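Local coordinates for FdhC (Acinetobacter nosocomialis, PDB 5KTD), which probably transfers a hydroxybutanoyl group from coenzyme A to the amino group of a dTDP-linked sugar, as a GNAT-type acyltransferase, at residues V2-K7 with Y64-F69. Residues are numbered along the deposited sequence; the frame is centred on the assembly and turned at random.
With MG (magnesium ion), chain E; QUH ([[(2~{R},3~{S},5~{R})-5-[5-methyl-2,4-bis(oxidanylidene)pyrimidin-1-yl]-3-oxidanyl-oxolan-2-yl]methoxy-oxidanyl-phosphoryl] [(2~{R},3~{R},4~{S},5~{S},6~{R})-6-methyl-3,5-bis(oxidanyl)-4-[[(3~{R})-3-oxidanylbutanoyl]amino]oxan-2-yl] hydrogen phosphate), chain C.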
ATOM      1  N   VAL A   2      10.451  14.733  -4.175  1.00 56.69           N
ATOM      2  CA  VAL A   2       9.512  13.810  -4.896  1.00 52.78           C
ATOM      3  C   VAL A   2       8.085  14.289  -4.699  1.00 49.37           C
ATOM      4  O   VAL A   2       7.706  14.743  -3.621  1.00 61.21           O
ATOM      5  CB  VAL A   2       9.608  12.321  -4.428  1.00 48.80           C
ATOM      6  CG1 VAL A   2       8.726  11.420  -5.298  1.00 47.01           C
ATOM      7  CG2 VAL A   2      11.052  11.814  -4.436  1.00 45.51           C
ATOM      8  N   ASN A   3       7.316  14.219  -5.773  1.00 46.42           N
ATOM      9  CA  ASN A   3       5.883  14.298  -5.706  1.00 43.25           C
ATOM     10  C   ASN A   3       5.297  13.164  -6.583  1.00 37.44           C
ATOM     11  O   ASN A   3       5.867  12.732  -7.609  1.00 34.42           O
ATOM     12  CB  ASN A   3       5.370  15.695  -6.083  1.00 47.83           C
ATOM     13  CG  ASN A   3       4.961  15.796  -7.545  1.00 46.68           C
ATOM     14  OD1 ASN A   3       5.802  15.973  -8.417  1.00 49.05           O
ATOM     15  ND2 ASN A   3       3.665  15.686  -7.811  1.00 44.13           N
ATOM     16  N   PHE A   4       4.177  12.649  -6.099  1.00 28.23           N
ATOM     17  CA  PHE A   4       3.581  11.420  -6.596  1.00 28.63           C
ATOM     18  C   PHE A   4       2.298  11.749  -7.336  1.00 27.83           C
ATOM     19  O   PHE A   4       1.526  12.634  -6.894  1.00 25.33           O
ATOM     20  CB  PHE A   4       3.260  10.512  -5.414  1.00 26.71           C
ATOM     21  CG  PHE A   4       4.476  10.006  -4.693  1.00 26.41           C
ATOM     22  CD1 PHE A   4       5.201   8.930  -5.205  1.00 25.36           C
ATOM     23  CD2 PHE A   4       4.908  10.605  -3.508  1.00 25.70           C
ATOM     24  CE1 PHE A   4       6.324   8.442  -4.539  1.00 27.30           C
ATOM     25  CE2 PHE A   4       6.035  10.125  -2.860  1.00 25.92           C
ATOM     26  CZ  PHE A   4       6.741   9.038  -3.372  1.00 24.15           C
ATOM     27  N   ASN A   5       2.011  11.014  -8.392  1.00 26.35           N
ATOM     28  CA  ASN A   5       0.749  11.180  -9.088  1.00 29.11           C
ATOM     29  C   ASN A   5       0.179   9.799  -9.299  1.00 26.44           C
ATOM     30  O   ASN A   5       0.201   9.268 -10.357  1.00 29.67           O
ATOM     31  CB  ASN A   5       0.915  11.976 -10.361  1.00 30.00           C
ATOM     32  CG  ASN A   5       1.476  13.357 -10.090  1.00 30.00           C
ATOM     33  OD1 ASN A   5       0.761  14.258  -9.690  1.00 30.00           O
ATOM     34  ND2 ASN A   5       2.760  13.513 -10.303  1.00 30.00           N
ATOM     35  N   LEU A   6      -0.390   9.274  -8.237  1.00 22.55           N
ATOM     36  CA  LEU A   6      -0.832   7.925  -8.158  1.00 20.22           C
ATOM     37  C   LEU A   6      -2.359   7.902  -8.210  1.00 19.74           C
ATOM     38  O   LEU A   6      -3.078   8.286  -7.260  1.00 18.32           O
ATOM     39  CB  LEU A   6      -0.285   7.301  -6.880  1.00 20.64           C
ATOM     40  CG  LEU A   6       1.225   7.355  -6.705  1.00 20.49           C
ATOM     41  CD1 LEU A   6       1.555   7.026  -5.227  1.00 22.73           C
ATOM     42  CD2 LEU A   6       1.905   6.375  -7.657  1.00 20.86           C
ATOM     43  N   LYS A   7      -2.856   7.401  -9.329  1.00 18.37           N
ATOM     44  CA  LYS A   7      -4.254   7.374  -9.595  1.00 21.24           C
ATOM     45  C   LYS A   7      -4.514   6.113 -10.375  1.00 18.59           C
ATOM     46  O   LYS A   7      -3.773   5.791 -11.266  1.00 16.32           O
ATOM     47  CB  LYS A   7      -4.595   8.607 -10.450  1.00 27.21           C
ATOM     48  CG  LYS A   7      -6.060   8.775 -10.861  1.00 38.13           C
ATOM     49  CD  LYS A   7      -6.261  10.069 -11.702  1.00 44.53           C
ATOM     50  CE  LYS A   7      -7.686  10.646 -11.620  1.00 49.58           C
ATOM     51  NZ  LYS A   7      -8.067  10.984 -10.207  1.00 50.74           N
ATOM     52  N   TYR A  64       7.131   7.201   2.769  1.00 14.52           N
ATOM     53  CA  TYR A  64       6.019   7.809   2.122  1.00 14.07           C
ATOM     54  C   TYR A  64       4.776   7.070   2.529  1.00 13.36           C
ATOM     55  O   TYR A  64       4.662   5.834   2.380  1.00 11.67           O
ATOM     56  CB  TYR A  64       6.201   7.748   0.599  1.00 15.23           C
ATOM     57  CG  TYR A  64       7.476   8.426   0.147  1.00 16.91           C
ATOM     58  CD1 TYR A  64       7.561   9.816   0.093  1.00 19.03           C
ATOM     59  CD2 TYR A  64       8.593   7.698  -0.179  1.00 17.65           C
ATOM     60  CE1 TYR A  64       8.729  10.462  -0.292  1.00 20.07           C
ATOM     61  CE2 TYR A  64       9.792   8.335  -0.569  1.00 20.34           C
ATOM     62  CZ  TYR A  64       9.848   9.719  -0.634  1.00 20.08           C
ATOM     63  OH  TYR A  64      11.017  10.385  -1.040  1.00 24.23           O
ATOM     64  N   TYR A  65       3.859   7.834   3.082  1.00 12.89           N
ATOM     65  CA  TYR A  65       2.668   7.343   3.731  1.00 12.37           C
ATOM     66  C   TYR A  65       1.513   8.014   3.033  1.00 13.50           C
ATOM     67  O   TYR A  65       1.539   9.234   2.862  1.00 15.72           O
ATOM     68  CB  TYR A  65       2.725   7.754   5.172  1.00 11.71           C
ATOM     69  CG  TYR A  65       1.729   7.151   6.130  1.00 12.16           C
ATOM     70  CD1 TYR A  65       0.962   6.050   5.810  1.00 12.20           C
ATOM     71  CD2 TYR A  65       1.601   7.671   7.428  1.00 13.03           C
ATOM     72  CE1 TYR A  65       0.082   5.488   6.758  1.00 13.01           C
ATOM     73  CE2 TYR A  65       0.702   7.136   8.333  1.00 12.42           C
ATOM     74  CZ  TYR A  65      -0.077   6.051   7.978  1.00 12.73           C
ATOM     75  OH  TYR A  65      -0.977   5.469   8.899  1.00 13.59           O
ATOM     76  N   PHE A  66       0.519   7.239   2.618  1.00 12.99           N
ATOM     77  CA  PHE A  66      -0.583   7.731   1.759  1.00 12.46           C
ATOM     78  C   PHE A  66      -1.946   7.387   2.356  1.00 11.47           C
ATOM     79  O   PHE A  66      -2.127   6.288   2.866  1.00 10.60           O
ATOM     80  CB  PHE A  66      -0.546   7.071   0.391  1.00 12.02           C
ATOM     81  CG  PHE A  66       0.703   7.376  -0.410  1.00 12.15           C
ATOM     82  CD1 PHE A  66       1.860   6.645  -0.235  1.00 12.17           C
ATOM     83  CD2 PHE A  66       0.701   8.373  -1.339  1.00 12.57           C
ATOM     84  CE1 PHE A  66       3.031   6.953  -0.958  1.00 12.78           C
ATOM     85  CE2 PHE A  66       1.846   8.685  -2.077  1.00 12.17           C
ATOM     86  CZ  PHE A  66       3.012   7.970  -1.899  1.00 12.33           C
ATOM     87  N   ILE A  67      -2.876   8.328   2.211  1.00 11.36           N
ATOM     88  CA  ILE A  67      -4.299   8.060   2.345  1.00 11.40           C
ATOM     89  C   ILE A  67      -4.764   7.541   0.972  1.00 11.24           C
ATOM     90  O   ILE A  67      -4.355   8.087  -0.040  1.00 11.58           O
ATOM     91  CB  ILE A  67      -5.141   9.313   2.663  1.00 11.66           C
ATOM     92  CG1 ILE A  67      -4.693   9.951   3.985  1.00 12.13           C
ATOM     93  CG2 ILE A  67      -6.635   8.959   2.728  1.00 11.77           C
ATOM     94  CD1 ILE A  67      -4.613   9.005   5.167  1.00 12.72           C
ATOM     95  N   ILE A  68      -5.575   6.489   1.006  1.00 10.98           N
ATOM     96  CA  ILE A  68      -6.242   5.933  -0.169  1.00 12.13           C
ATOM     97  C   ILE A  68      -7.636   6.551  -0.245  1.00 12.13           C
ATOM     98  O   ILE A  68      -8.352   6.561   0.725  1.00 12.31           O
ATOM     99  CB  ILE A  68      -6.379   4.412  -0.123  1.00 11.89           C
ATOM    100  CG1 ILE A  68      -5.013   3.719   0.106  1.00 11.88           C
ATOM    101  CG2 ILE A  68      -7.031   3.949  -1.427  1.00 12.00           C
ATOM    102  CD1 ILE A  68      -5.114   2.248   0.450  1.00 11.93           C
ATOM    103  N   PHE A  69      -8.007   7.007  -1.427  1.00 13.87           N
ATOM    104  CA  PHE A  69      -9.291   7.673  -1.668  1.00 15.19           C
ATOM    105  C   PHE A  69     -10.056   6.929  -2.746  1.00 16.70           C
ATOM    106  O   PHE A  69      -9.479   6.376  -3.628  1.00 15.12           O
ATOM    107  CB  PHE A  69      -9.112   9.123  -2.148  1.00 15.21           C
ATOM    108  CG  PHE A  69      -8.827  10.122  -1.025  1.00 16.04           C
ATOM    109  CD1 PHE A  69      -9.877  10.783  -0.394  1.00 16.22           C
ATOM    110  CD2 PHE A  69      -7.508  10.381  -0.585  1.00 16.12           C
ATOM    111  CE1 PHE A  69      -9.622  11.674   0.641  1.00 15.94           C
ATOM    112  CE2 PHE A  69      -7.252  11.305   0.447  1.00 15.78           C
ATOM    113  CZ  PHE A  69      -8.320  11.934   1.054  1.00 16.16           C
TER
HETATM  114 MG    MG E 204      -0.195  14.223  -7.276  1.00 26.65          MG
HETATM  115  O1  QUH C 202       0.560  -4.291   5.753  1.00 14.15           O
HETATM  116  C1  QUH C 202       1.517  -5.076   5.695  1.00 13.26           C
HETATM  117  C2  QUH C 202       2.069  -5.653   4.432  1.00 12.73           C
HETATM  118  C3  QUH C 202       1.084  -5.576   3.299  1.00 13.06           C
HETATM  119  O2  QUH C 202       0.246  -6.741   3.275  1.00 13.50           O
HETATM  120  C4  QUH C 202       1.743  -5.546   1.944  1.00 12.60           C
HETATM  121  N1  QUH C 202       2.207  -5.486   6.825  1.00 14.34           N
HETATM  122  C5  QUH C 202       2.005  -4.861   8.134  1.00 14.22           C
HETATM  123  C6  QUH C 202       2.011  -5.922   9.237  1.00 15.58           C
HETATM  124  O3  QUH C 202       0.975  -6.886   8.942  1.00 18.48           O
HETATM  125  C7  QUH C 202       1.746  -5.210  10.558  1.00 16.36           C
HETATM  126  C8  QUH C 202       1.673  -6.156  11.752  1.00 16.76           C
HETATM  127  O4  QUH C 202       2.777  -4.230  10.803  1.00 17.05           O
HETATM  128  C9  QUH C 202       3.149  -3.941   8.459  1.00 14.83           C
HETATM  129  O5  QUH C 202       3.375  -2.971   7.458  1.00 15.32           O
HETATM  130  C10 QUH C 202       2.947  -3.259   9.770  1.00 15.61           C
HETATM  131  O6  QUH C 202       1.829  -2.395   9.656  1.00 15.29           O
HETATM  132  P1  QUH C 202       1.598  -1.297  10.726  1.00 14.78           P
HETATM  133  O7  QUH C 202       0.937  -1.806  12.017  1.00 13.10           O
HETATM  134  O8  QUH C 202       0.795  -0.196   9.964  1.00 14.42           O
HETATM  135  O9  QUH C 202       2.893  -0.397  11.046  1.00 15.61           O
HETATM  136  P2  QUH C 202       4.152  -0.720  11.993  1.00 15.34           P
HETATM  137  O10 QUH C 202       5.419  -0.600  11.295  1.00 15.91           O
HETATM  138  O11 QUH C 202       4.011  -2.073  12.679  1.00 15.63           O
HETATM  139  O12 QUH C 202       4.102   0.475  13.017  1.00 16.55           O
HETATM  140  C11 QUH C 202       5.188   0.905  13.815  1.00 17.02           C
HETATM  141  C12 QUH C 202       4.553   1.514  15.054  1.00 16.50           C
HETATM  142  C13 QUH C 202       3.482   0.601  15.675  1.00 17.50           C
HETATM  143  O13 QUH C 202       3.505   0.763  17.111  1.00 17.11           O
HETATM  144  C14 QUH C 202       2.142   1.172  15.230  1.00 16.81           C
HETATM  145  C15 QUH C 202       2.473   2.646  15.130  1.00 17.31           C
HETATM  146  O14 QUH C 202       3.883   2.746  14.757  1.00 16.01           O
HETATM  147  N2  QUH C 202       1.737   3.419  14.142  1.00 18.24           N
HETATM  148  C16 QUH C 202       1.890   3.137  12.812  1.00 18.82           C
HETATM  149  C17 QUH C 202       1.241   3.919  11.835  1.00 18.02           C
HETATM  150  C18 QUH C 202       1.386   3.668  10.349  1.00 17.47           C
HETATM  151  C19 QUH C 202       0.398   4.969  12.326  1.00 17.06           C
HETATM  152  O15 QUH C 202      -0.236   5.732  11.508  1.00 16.76           O
HETATM  153  N3  QUH C 202       0.266   5.221  13.629  1.00 19.03           N
HETATM  154  C20 QUH C 202       0.922   4.476  14.514  1.00 18.57           C
HETATM  155  O16 QUH C 202       0.737   4.806  15.775  1.00 20.18           O
HETATM  156  O   HOH W   1       1.590  15.197  -6.278  1.00 28.13           O
HETATM  157  O   HOH W   2      -1.690  12.858  -8.316  1.00 22.66           O
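The ring of F4 lies between F66, whose edge is set against one face, and V2, whose CG1 covers the other, both displaced toward the rim; Y64 meets its edge. In the first T-shaped pair, F66 CZ comes within 3.6 Å of F4 CD2, with the planes at 79°. In the second, F4 is itself the edge, directing CE2 and CZ onto the Y64 face, the planes at 72°; CZ stands over the centre of that ring, and CE2 lies 3.3 Å from Y64 CD1. One phenylalanine thus offers both face and edge. Its CB already points to the strand, and the first torsion (chi1 -67°) swings the ring toward V2 and Y64. At the two ends, V2 CG2 rests 3.7 Å from Y64 OH, and a methyl of L6, CD1, approaches F66 CE2 obliquely at 3.6 Å. A118 and T122 of helix 107-122 also touch F4, so the cluster fills the join between helix, sheet and N-terminal segment. The backbone of F4 has a second role: its O, 2.4 Å from the magnesium, binds the ion together with N5 OD1 and two waters, one held by N3 ND2. On the strand, Y65 points the other way and its OH donates to QUH O15. No hydrogen bond links the two segments; their direct contact probably rests on dispersion and the weak electrostatics of edge-to-face rings, while the backbones find hydrogen bonds in neighbouring strands.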